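Long-range contacts in nucleoporin NUP82 (Chaetomium thermophilum, PDB 5CWW), which is a structural constituent of the nuclear pore complex whose N-terminal beta-propeller domain assembles here with the Nup159 tail and the Nup145N autoproteolytic domain (APD): residues 7-13 / 585-589; 58-64 / 114-120; 332-337 / 357-363; 385-391 / 430-436. One frame throughout, in Å; residues are numbered along the deposited sequence.

Contact 1 of 4, residues 7-13 / 585-589; sequences FAPAWLN and PIALF
Near the start of the chain, residues 7-13 pass beside strand 585-589, the last strand of the propeller domain. The two run in the same direction for two residues only, Phe7 nearest Ile586 (CA-CA 5.2 Å) and Ala8 nearest Ala587 (4.6 Å). Ala8 (-160/158) and Pro9 (-67/167) are extended; then a 3-10 segment at 10-12 (Leu12 N to Pro9 O, 3.1 Å; Asn13 N to Ala10 O, 3.2 Å) turns the chain off and brings Leu12 back to Pro585. Pro585 opens the strand and packs its CG on Ala8 CB (4.0 Å) and Leu12 CB (4.2 Å), with Leu12 O at 3.3 Å. Ile586, extended at -136/108, brings its CA 3.4 Å from Phe7 O in a CA-H...O contact. The same carbonyl accepts the one backbone hydrogen bond between the segments, from Ala587 N (2.9 Å, 152°). The Ala587 CB lies 3.8 Å from both Pro9 CD and Leu12 CD1. Leu588 (m, t) lays CD2 4.3 Å from Phe7 CB, whose ring (chi1 m) leads away. Phe589 (chi1 m) meets Pro9 CD through CE1 (4.1 Å) and, through CZ, Trp11 CZ2 (4.3 Å; chi1 p). This recalls propeller velcro closure only in bringing the domain's ends together, since residues 7-13 add no strand. Strand 576-580 hydrogen-bonds to Ile586 and Leu588, Phe553 of strand 548-554 packs edge-to-face with Phe7, and Trp11 leans on helix 69-77.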
# COMPACT_ATOMS: atom_id res chain seq x y z
N PHE B 7 25.84 20.32 3.58
CA PHE B 7 25.79 18.87 3.67
C PHE B 7 25.82 18.23 2.29
O PHE B 7 25.11 17.27 2.02
CB PHE B 7 24.53 18.43 4.43
CG PHE B 7 24.48 18.94 5.85
CD1 PHE B 7 23.90 20.16 6.14
CD2 PHE B 7 25.03 18.19 6.88
CE1 PHE B 7 23.86 20.63 7.44
CE2 PHE B 7 24.99 18.66 8.18
CZ PHE B 7 24.40 19.88 8.46
N ALA B 8 26.67 18.77 1.43
CA ALA B 8 26.85 18.25 0.07
C ALA B 8 28.19 18.73 -0.48
O ALA B 8 28.73 19.72 -0.01
CB ALA B 8 25.70 18.69 -0.82
N PRO B 9 28.73 18.02 -1.48
CA PRO B 9 30.02 18.45 -2.05
C PRO B 9 29.90 19.78 -2.79
O PRO B 9 28.79 20.24 -3.05
CB PRO B 9 30.37 17.31 -3.01
CG PRO B 9 29.08 16.67 -3.35
CD PRO B 9 28.23 16.78 -2.12
N ALA B 10 31.04 20.38 -3.11
CA ALA B 10 31.07 21.70 -3.72
C ALA B 10 30.37 21.74 -5.07
O ALA B 10 29.82 22.77 -5.46
CB ALA B 10 32.51 22.17 -3.87
N TRP B 11 30.38 20.62 -5.79
CA TRP B 11 29.81 20.57 -7.13
C TRP B 11 28.29 20.39 -7.11
O TRP B 11 27.67 20.19 -8.15
CB TRP B 11 30.47 19.46 -7.96
CG TRP B 11 30.46 18.10 -7.33
CD1 TRP B 11 31.39 17.59 -6.48
CD2 TRP B 11 29.49 17.07 -7.53
NE1 TRP B 11 31.05 16.31 -6.12
CE2 TRP B 11 29.89 15.97 -6.75
CE3 TRP B 11 28.31 16.98 -8.28
CZ2 TRP B 11 29.16 14.78 -6.70
CZ3 TRP B 11 27.59 15.80 -8.23
CH2 TRP B 11 28.01 14.72 -7.45
N LEU B 12 27.70 20.46 -5.91
CA LEU B 12 26.25 20.46 -5.76
C LEU B 12 25.79 21.70 -5.00
O LEU B 12 24.59 21.88 -4.76
CB LEU B 12 25.77 19.19 -5.05
CG LEU B 12 25.82 17.88 -5.84
CD1 LEU B 12 25.38 16.72 -4.97
CD2 LEU B 12 24.96 17.96 -7.09
N ASN B 13 26.74 22.55 -4.61
CA ASN B 13 26.43 23.80 -3.93
C ASN B 13 26.69 25.00 -4.83
O ASN B 13 27.56 24.96 -5.69
CB ASN B 13 27.25 23.93 -2.64
CG ASN B 13 26.97 22.82 -1.65
OD1 ASN B 13 27.89 22.23 -1.09
ND2 ASN B 13 25.69 22.54 -1.42
N PRO B 585 20.59 20.78 -1.38
CA PRO B 585 20.74 19.33 -1.48
C PRO B 585 21.37 18.71 -0.24
O PRO B 585 21.94 19.42 0.59
CB PRO B 585 21.66 19.16 -2.68
CG PRO B 585 22.53 20.36 -2.63
CD PRO B 585 21.69 21.48 -2.06
N ILE B 586 21.26 17.39 -0.13
CA ILE B 586 21.92 16.64 0.93
C ILE B 586 22.53 15.39 0.29
O ILE B 586 21.81 14.48 -0.10
CB ILE B 586 20.94 16.24 2.05
CG1 ILE B 586 20.34 17.50 2.69
CG2 ILE B 586 21.65 15.40 3.11
CD1 ILE B 586 19.22 17.21 3.68
N ALA B 587 23.85 15.38 0.19
CA ALA B 587 24.58 14.26 -0.40
C ALA B 587 25.68 13.78 0.53
O ALA B 587 26.77 14.35 0.57
CB ALA B 587 25.15 14.66 -1.75
N LEU B 588 25.39 12.72 1.28
CA LEU B 588 26.31 12.18 2.27
C LEU B 588 26.91 10.85 1.80
O LEU B 588 26.18 9.89 1.53
CB LEU B 588 25.59 12.00 3.60
CG LEU B 588 24.89 13.26 4.11
CD1 LEU B 588 24.08 12.97 5.36
CD2 LEU B 588 25.90 14.38 4.37
N PHE B 589 28.24 10.81 1.73
CA PHE B 589 28.95 9.67 1.14
C PHE B 589 29.45 8.69 2.20
O PHE B 589 29.79 9.08 3.32
CB PHE B 589 30.14 10.18 0.31
CG PHE B 589 29.73 10.88 -0.96
CD1 PHE B 589 29.07 12.10 -0.92
CD2 PHE B 589 30.01 10.32 -2.19
CE1 PHE B 589 28.69 12.74 -2.08
CE2 PHE B 589 29.64 10.96 -3.36
CZ PHE B 589 28.98 12.17 -3.31

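Contact 2 of 4, residues 58-64 / 114-120; sequences VACGKQI and ADDIRQL
A beta hairpin with a two-residue type II' turn, joining strands 55-60 and 63-68 of the first propeller blade, meets the linker that leads into strand 119-122 of the next, extended at Asp116 (-55/133) and Ile117 (-65/138). Ala59 points its CB at Ile117 CG2 (3.6 Å) and Leu120 CD1 (3.9 Å). Cys60 starts the turn, closed by Cys60 N to Gln63 O (2.9 Å). Gly61 takes the first corner at 77/-120, a positive phi that suits glycine, and lies nearest Asp116 (CA-CA 4.5 Å). Its carbonyl O accepts a nearly linear hydrogen bond from Ile117 N (2.9 Å, 174°), tying the turn to the linker. Lys62, at -102/15, extends m, t, t, p so that CE comes within 3.5 Å of Ala114 O. Gln63 turns its CB away; Ile64 (m, t) extends CD1 to Leu120 CD2 (4.0 Å). Val131 of strand 128-132 touches Ile64, Ile117 and Leu120, completing the apolar seam between blades. Ile117, with chi1 m and chi2 t, sets its CD1 3.7 Å from Ile64 CG1.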
# COMPACT_ATOMS: atom_id res chain seq x y z
N VAL B 58 14.37 15.64 -10.04
CA VAL B 58 14.04 16.37 -8.82
C VAL B 58 12.80 17.24 -9.02
O VAL B 58 12.83 18.24 -9.74
CB VAL B 58 15.21 17.27 -8.38
CG1 VAL B 58 14.90 17.93 -7.04
CG2 VAL B 58 16.50 16.46 -8.29
N ALA B 59 11.72 16.86 -8.35
CA ALA B 59 10.48 17.61 -8.42
C ALA B 59 10.58 18.89 -7.60
O ALA B 59 10.91 18.84 -6.41
CB ALA B 59 9.31 16.76 -7.95
N CYS B 60 10.31 20.02 -8.24
CA CYS B 60 10.27 21.31 -7.57
C CYS B 60 9.03 22.07 -8.02
O CYS B 60 9.06 22.78 -9.02
CB CYS B 60 11.54 22.11 -7.85
SG CYS B 60 13.04 21.28 -7.27
N GLY B 61 7.94 21.90 -7.28
CA GLY B 61 6.68 22.52 -7.65
C GLY B 61 6.02 21.75 -8.78
O GLY B 61 5.74 20.56 -8.64
N LYS B 62 5.80 22.43 -9.90
CA LYS B 62 5.12 21.82 -11.04
C LYS B 62 6.10 21.42 -12.15
O LYS B 62 5.68 21.15 -13.28
CB LYS B 62 4.07 22.78 -11.61
CG LYS B 62 2.96 23.13 -10.64
CD LYS B 62 1.94 24.05 -11.29
CE LYS B 62 0.77 24.34 -10.37
NZ LYS B 62 1.19 25.01 -9.11
N GLN B 63 7.39 21.37 -11.83
CA GLN B 63 8.40 20.99 -12.81
C GLN B 63 9.38 19.96 -12.25
O GLN B 63 9.56 19.87 -11.03
CB GLN B 63 9.18 22.22 -13.30
CG GLN B 63 9.99 22.91 -12.21
CD GLN B 63 10.70 24.16 -12.72
OE1 GLN B 63 10.37 24.69 -13.78
NE2 GLN B 63 11.68 24.62 -11.96
N ILE B 64 9.99 19.19 -13.14
CA ILE B 64 10.99 18.20 -12.76
C ILE B 64 12.35 18.60 -13.33
O ILE B 64 12.51 18.77 -14.54
CB ILE B 64 10.63 16.79 -13.28
CG1 ILE B 64 9.23 16.40 -12.80
CG2 ILE B 64 11.66 15.77 -12.81
CD1 ILE B 64 8.70 15.12 -13.43
N ALA B 114 -1.29 20.26 -12.15
CA ALA B 114 -2.00 21.45 -11.69
C ALA B 114 -1.72 21.73 -10.22
O ALA B 114 -2.26 22.68 -9.65
CB ALA B 114 -3.49 21.28 -11.92
N ASP B 115 -0.88 20.91 -9.60
CA ASP B 115 -0.51 21.09 -8.20
C ASP B 115 0.90 20.58 -7.97
O ASP B 115 1.45 19.86 -8.80
CB ASP B 115 -1.50 20.38 -7.28
CG ASP B 115 -1.56 20.99 -5.89
OD1 ASP B 115 -0.60 21.68 -5.50
OD2 ASP B 115 -2.58 20.78 -5.20
N ASP B 116 1.49 20.94 -6.83
CA ASP B 116 2.85 20.54 -6.50
C ASP B 116 3.02 19.03 -6.55
O ASP B 116 2.20 18.28 -6.02
CB ASP B 116 3.23 21.06 -5.11
CG ASP B 116 3.30 22.57 -5.04
OD1 ASP B 116 3.71 23.20 -6.04
OD2 ASP B 116 2.93 23.13 -3.98
N ILE B 117 4.10 18.59 -7.20
CA ILE B 117 4.41 17.17 -7.27
C ILE B 117 4.73 16.63 -5.88
O ILE B 117 5.44 17.28 -5.10
CB ILE B 117 5.58 16.90 -8.23
CG1 ILE B 117 5.21 17.34 -9.65
CG2 ILE B 117 5.97 15.42 -8.22
CD1 ILE B 117 6.37 17.34 -10.62
N ARG B 118 4.22 15.45 -5.58
CA ARG B 118 4.41 14.83 -4.27
C ARG B 118 5.34 13.62 -4.36
O ARG B 118 6.15 13.39 -3.46
CB ARG B 118 3.06 14.40 -3.68
CG ARG B 118 2.15 15.56 -3.33
CD ARG B 118 2.60 16.27 -2.06
NE ARG B 118 1.73 17.39 -1.72
CZ ARG B 118 0.57 17.27 -1.07
NH1 ARG B 118 0.14 16.07 -0.69
NH2 ARG B 118 -0.15 18.34 -0.79
N GLN B 119 5.22 12.86 -5.44
CA GLN B 119 5.98 11.63 -5.59
C GLN B 119 6.45 11.40 -7.03
O GLN B 119 5.72 11.67 -7.99
CB GLN B 119 5.15 10.42 -5.15
CG GLN B 119 4.52 10.54 -3.77
CD GLN B 119 3.98 9.21 -3.28
OE1 GLN B 119 4.67 8.19 -3.31
NE2 GLN B 119 2.72 9.21 -2.84
N LEU B 120 7.68 10.91 -7.15
CA LEU B 120 8.22 10.41 -8.41
C LEU B 120 8.59 8.95 -8.23
O LEU B 120 9.35 8.61 -7.31
CB LEU B 120 9.45 11.22 -8.84
CG LEU B 120 9.27 12.73 -8.99
CD1 LEU B 120 10.61 13.38 -9.30
CD2 LEU B 120 8.25 13.05 -10.06

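Contact 3 of 4, residues 332-337 / 357-363; sequences EWMSEI and YTRPSRP
Glu336, on helix 321-338, serves the strand end and loop 357-363 with both carboxylate oxygens: chi1 m and chi2 off the wells at -93° bring OE1 to a weak hydrogen bond from Ser361 N (3.3 Å, 162°) and OE2 to a salt bridge with Arg362 NE (3.6 Å). This oxygen lies over the guanidinium face, out of its plane, so the attraction is purely one of charge. Glu332, one turn earlier, rests OE2 3.4 Å from Arg362 CB. The backbones come closest at Glu336-Pro360 (CA-CA 5.4 Å) and Trp333-Arg362 (5.7 Å). Trp333 (chi1 t, chi2 85°) presents its indole face to Pro360, whose CG makes a CH-pi contact with the five-membered ring (3.6 Å to the centroid, 20° off the normal). Pro360 CG also reaches Ile337 CG1 (3.8 Å). Ile337 CG2 meets Tyr357 CD2 (4.1 Å), and Pro363, after a cis peptide, sets CD 4.1 Å from Trp333 CB. Pro360 thus packs on residues i, i+3 and i+4 of one helix face, in the insertion between blade strands 281-284 and 369-370.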
# COMPACT_ATOMS: atom_id res chain seq x y z
N GLU B 332 -5.60 -25.25 -8.60
CA GLU B 332 -6.43 -24.81 -9.72
C GLU B 332 -5.77 -23.64 -10.44
O GLU B 332 -5.73 -23.58 -11.66
CB GLU B 332 -7.82 -24.44 -9.22
CG GLU B 332 -8.82 -24.15 -10.32
CD GLU B 332 -10.23 -23.94 -9.78
OE1 GLU B 332 -10.42 -24.05 -8.55
OE2 GLU B 332 -11.14 -23.68 -10.59
N TRP B 333 -5.25 -22.70 -9.65
CA TRP B 333 -4.52 -21.56 -10.18
C TRP B 333 -3.33 -22.01 -11.03
O TRP B 333 -3.14 -21.53 -12.15
CB TRP B 333 -4.04 -20.67 -9.02
CG TRP B 333 -3.33 -19.42 -9.43
CD1 TRP B 333 -3.90 -18.23 -9.77
CD2 TRP B 333 -1.91 -19.23 -9.50
NE1 TRP B 333 -2.92 -17.31 -10.06
CE2 TRP B 333 -1.69 -17.89 -9.91
CE3 TRP B 333 -0.81 -20.05 -9.27
CZ2 TRP B 333 -0.42 -17.37 -10.09
CZ3 TRP B 333 0.46 -19.53 -9.45
CH2 TRP B 333 0.64 -18.20 -9.86
N MET B 334 -2.55 -22.94 -10.49
CA MET B 334 -1.35 -23.43 -11.18
C MET B 334 -1.69 -24.19 -12.46
O MET B 334 -0.93 -24.14 -13.43
CB MET B 334 -0.54 -24.33 -10.25
CG MET B 334 0.75 -24.88 -10.87
SD MET B 334 1.85 -23.60 -11.50
CE MET B 334 2.30 -22.76 -9.98
N SER B 335 -2.81 -24.91 -12.46
CA SER B 335 -3.20 -25.71 -13.61
C SER B 335 -3.44 -24.84 -14.84
O SER B 335 -3.29 -25.28 -15.98
CB SER B 335 -4.45 -26.54 -13.30
OG SER B 335 -5.61 -25.72 -13.26
N GLU B 336 -3.83 -23.59 -14.60
CA GLU B 336 -4.01 -22.62 -15.68
C GLU B 336 -2.67 -22.24 -16.30
O GLU B 336 -2.61 -21.79 -17.44
CB GLU B 336 -4.72 -21.37 -15.16
CG GLU B 336 -6.10 -21.62 -14.57
CD GLU B 336 -7.21 -21.45 -15.59
OE1 GLU B 336 -7.28 -20.37 -16.23
OE2 GLU B 336 -8.01 -22.39 -15.76
N ILE B 337 -1.59 -22.43 -15.54
CA ILE B 337 -0.25 -22.07 -16.00
C ILE B 337 0.44 -23.25 -16.68
O ILE B 337 1.16 -23.07 -17.66
CB ILE B 337 0.62 -21.56 -14.83
CG1 ILE B 337 -0.05 -20.34 -14.18
CG2 ILE B 337 2.02 -21.19 -15.31
CD1 ILE B 337 0.63 -19.85 -12.92
N TYR B 357 3.21 -14.88 -19.67
CA TYR B 357 2.03 -15.67 -19.33
C TYR B 357 0.83 -14.76 -19.12
O TYR B 357 0.98 -13.56 -18.89
CB TYR B 357 2.27 -16.50 -18.07
CG TYR B 357 3.39 -17.51 -18.18
CD1 TYR B 357 4.71 -17.13 -18.02
CD2 TYR B 357 3.12 -18.85 -18.43
CE1 TYR B 357 5.74 -18.05 -18.12
CE2 TYR B 357 4.13 -19.78 -18.52
CZ TYR B 357 5.44 -19.37 -18.36
OH TYR B 357 6.46 -20.29 -18.46
N THR B 358 -0.37 -15.33 -19.20
CA THR B 358 -1.59 -14.62 -18.86
C THR B 358 -2.01 -15.00 -17.45
O THR B 358 -1.66 -16.07 -16.96
CB THR B 358 -2.73 -14.92 -19.84
OG1 THR B 358 -3.25 -16.23 -19.58
CG2 THR B 358 -2.24 -14.84 -21.28
N ARG B 359 -2.76 -14.12 -16.80
CA ARG B 359 -3.23 -14.39 -15.45
C ARG B 359 -4.24 -15.54 -15.48
O ARG B 359 -5.14 -15.54 -16.32
CB ARG B 359 -3.89 -13.15 -14.84
CG ARG B 359 -4.27 -13.32 -13.38
CD ARG B 359 -5.51 -12.51 -13.04
NE ARG B 359 -5.28 -11.08 -13.19
CZ ARG B 359 -5.86 -10.29 -14.09
NH1 ARG B 359 -6.73 -10.78 -14.97
NH2 ARG B 359 -5.57 -9.00 -14.12
N PRO B 360 -4.08 -16.52 -14.58
CA PRO B 360 -5.13 -17.53 -14.44
C PRO B 360 -6.48 -16.89 -14.14
O PRO B 360 -6.55 -15.93 -13.37
CB PRO B 360 -4.65 -18.37 -13.25
CG PRO B 360 -3.16 -18.25 -13.30
CD PRO B 360 -2.90 -16.84 -13.75
N SER B 361 -7.54 -17.42 -14.74
CA SER B 361 -8.89 -16.91 -14.52
C SER B 361 -9.53 -17.61 -13.33
O SER B 361 -10.43 -17.06 -12.69
CB SER B 361 -9.75 -17.09 -15.77
OG SER B 361 -9.29 -16.24 -16.81
N ARG B 362 -9.08 -18.83 -13.05
CA ARG B 362 -9.57 -19.58 -11.89
C ARG B 362 -8.51 -19.58 -10.79
O ARG B 362 -7.32 -19.52 -11.09
CB ARG B 362 -9.91 -21.02 -12.29
CG ARG B 362 -10.78 -21.14 -13.53
CD ARG B 362 -10.92 -22.58 -13.97
NE ARG B 362 -11.52 -22.69 -15.30
CZ ARG B 362 -11.73 -23.85 -15.93
NH1 ARG B 362 -11.41 -25.00 -15.35
NH2 ARG B 362 -12.28 -23.85 -17.13
N PRO B 363 -8.93 -19.64 -9.52
CA PRO B 363 -10.32 -19.68 -9.04
C PRO B 363 -11.05 -18.36 -9.24
O PRO B 363 -12.28 -18.34 -9.30
CB PRO B 363 -10.17 -19.99 -7.54
CG PRO B 363 -8.77 -20.45 -7.35
CD PRO B 363 -7.97 -19.76 -8.41

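Contact 4 of 4, residues 385-391 / 430-436; sequences DEVELKD and LLSTSGQ
This buried contact joins a short helix and the strand after it (389-391) to strand 430-432 and its following turn, in the blade where 427-432 pairs with edge strand 389-395. The strands are antiparallel but splayed (122° between directions, axes 4.5 Å apart). Leu389 and Ser432 form a non-hydrogen-bonded pair (CA-CA 4.2 Å), Asp391 and Leu431 a hydrogen-bonded one (5.0 Å). The slip between them is a classic beta bulge: Lys390 N (2.7 Å) and Asp391 N (3.2 Å) both donate to Leu431 O. In this propeller blade the type I turn Ser432-Gly435 hydrogen-bonds to carbonyls at the end of helix 384-387 and just after it: Ser434 N to Asp385 O (2.9 Å), Ser432 OG to Glu386 O (2.6 Å), Thr433 N to Glu388 O (3.0 Å). Ser434 OG (chi1 p) accepts from Gln436 N (3.3 Å), an ST turn, and lies 2.9 Å from a water weakly bound to Glu386 OE2 (3.3 Å). Thr433 OG1 donates to Glu388 OE1 and accepts from Lys390 NZ, each 2.7 Å; NZ also donates to Gly488 O. Glu386, its OE1 held by Gln383 N, salt-bridges through OE2 to a basic side chain of the Nup159 chain.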
# COMPACT_ATOMS: atom_id res chain seq x y z
N ASP B 385 0.44 7.85 18.21
CA ASP B 385 1.38 8.11 17.13
C ASP B 385 2.32 6.92 16.89
O ASP B 385 3.14 6.95 15.97
CB ASP B 385 2.20 9.37 17.42
CG ASP B 385 2.91 9.33 18.76
OD1 ASP B 385 3.09 8.23 19.32
OD2 ASP B 385 3.30 10.41 19.26
N GLU B 386 2.19 5.88 17.72
CA GLU B 386 2.96 4.65 17.54
C GLU B 386 2.13 3.61 16.80
O GLU B 386 2.66 2.83 16.00
CB GLU B 386 3.41 4.10 18.90
CG GLU B 386 4.49 4.94 19.57
CD GLU B 386 4.80 4.50 20.99
OE1 GLU B 386 3.92 3.88 21.63
OE2 GLU B 386 5.92 4.77 21.47
N VAL B 387 0.82 3.59 17.06
CA VAL B 387 -0.08 2.66 16.39
C VAL B 387 -0.31 3.12 14.95
O VAL B 387 -0.30 2.32 14.02
CB VAL B 387 -1.43 2.55 17.13
CG1 VAL B 387 -2.41 1.68 16.34
CG2 VAL B 387 -1.23 1.98 18.52
N GLU B 388 -0.50 4.43 14.79
CA GLU B 388 -0.76 5.04 13.50
C GLU B 388 0.41 4.85 12.53
O GLU B 388 1.53 5.27 12.83
CB GLU B 388 -1.06 6.53 13.68
CG GLU B 388 -1.31 7.29 12.39
CD GLU B 388 -1.70 8.74 12.64
OE1 GLU B 388 -0.94 9.45 13.33
OE2 GLU B 388 -2.77 9.16 12.15
N LEU B 389 0.14 4.23 11.38
CA LEU B 389 1.19 3.92 10.41
C LEU B 389 1.26 4.96 9.30
O LEU B 389 0.24 5.56 8.93
CB LEU B 389 0.97 2.54 9.80
CG LEU B 389 1.18 1.34 10.73
CD1 LEU B 389 0.85 0.05 10.00
CD2 LEU B 389 2.61 1.29 11.25
N LYS B 390 2.46 5.17 8.78
CA LYS B 390 2.68 6.14 7.71
C LYS B 390 3.42 5.54 6.52
O LYS B 390 3.37 6.08 5.42
CB LYS B 390 3.44 7.35 8.25
CG LYS B 390 2.59 8.25 9.14
CD LYS B 390 1.54 9.00 8.33
CE LYS B 390 0.41 9.54 9.20
NZ LYS B 390 0.89 10.53 10.20
N ASP B 391 4.10 4.42 6.73
CA ASP B 391 4.76 3.73 5.62
C ASP B 391 4.93 2.25 5.90
O ASP B 391 4.87 1.80 7.05
CB ASP B 391 6.12 4.35 5.33
CG ASP B 391 6.54 4.20 3.88
OD1 ASP B 391 5.89 3.42 3.14
OD2 ASP B 391 7.52 4.85 3.46
N LEU B 430 7.39 -1.64 9.41
CA LEU B 430 6.28 -0.69 9.58
C LEU B 430 6.77 0.60 10.23
O LEU B 430 7.44 0.57 11.26
CB LEU B 430 5.18 -1.31 10.44
CG LEU B 430 4.68 -2.70 10.01
CD1 LEU B 430 3.71 -3.26 11.04
CD2 LEU B 430 4.02 -2.64 8.64
N LEU B 431 6.42 1.73 9.62
CA LEU B 431 6.85 3.04 10.08
C LEU B 431 5.66 3.84 10.62
O LEU B 431 4.70 4.11 9.90
CB LEU B 431 7.53 3.79 8.94
CG LEU B 431 8.22 5.13 9.20
CD1 LEU B 431 9.17 5.06 10.38
CD2 LEU B 431 8.97 5.54 7.94
N SER B 432 5.74 4.21 11.89
CA SER B 432 4.68 4.97 12.55
C SER B 432 4.88 6.47 12.41
O SER B 432 5.98 6.92 12.08
CB SER B 432 4.60 4.60 14.04
OG SER B 432 4.53 3.20 14.22
N THR B 433 3.82 7.23 12.66
CA THR B 433 3.89 8.69 12.64
C THR B 433 5.02 9.20 13.54
O THR B 433 5.71 10.15 13.19
CB THR B 433 2.56 9.32 13.12
OG1 THR B 433 1.49 8.86 12.29
CG2 THR B 433 2.62 10.85 13.07
N SER B 434 5.20 8.54 14.68
CA SER B 434 6.20 8.95 15.66
C SER B 434 7.61 8.69 15.17
O SER B 434 8.58 9.15 15.77
CB SER B 434 5.97 8.21 16.98
OG SER B 434 6.26 6.83 16.84
N GLY B 435 7.74 7.94 14.07
CA GLY B 435 9.04 7.54 13.57
C GLY B 435 9.44 6.18 14.11
O GLY B 435 10.53 5.69 13.82
N GLN B 436 8.57 5.58 14.91
CA GLN B 436 8.79 4.23 15.41
C GLN B 436 8.86 3.25 14.25
O GLN B 436 8.04 3.31 13.33
CB GLN B 436 7.68 3.82 16.38
CG GLN B 436 7.79 2.38 16.91
CD GLN B 436 6.48 1.85 17.45
OE1 GLN B 436 5.63 1.35 16.70
NE2 GLN B 436 6.29 1.96 18.76
O HOH W 1 7.76 6.45 19.30

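Overall arrangement
Contact 1 joins the two ends of the modelled domain and encloses the other three, which follow in series as contacts 2, 3 and 4. In the propeller, contact 2 lies between the first and second blades, contact 4 within the blade of strands 389-395 and 427-432, and contact 1 at the last blade, beside its strand 585-589. Contacts 1 and 2 lie 21 Å apart between centres, contacts 2 and 4 25 Å; nearest atoms in both cases are about 8 Å apart. Contact 3 sits in the insertion of helices and short strands, 37 to 50 Å from the other centres and across the chain's centre from them. At contact 4 the helix end faces the Nup159 and Nup145N chains.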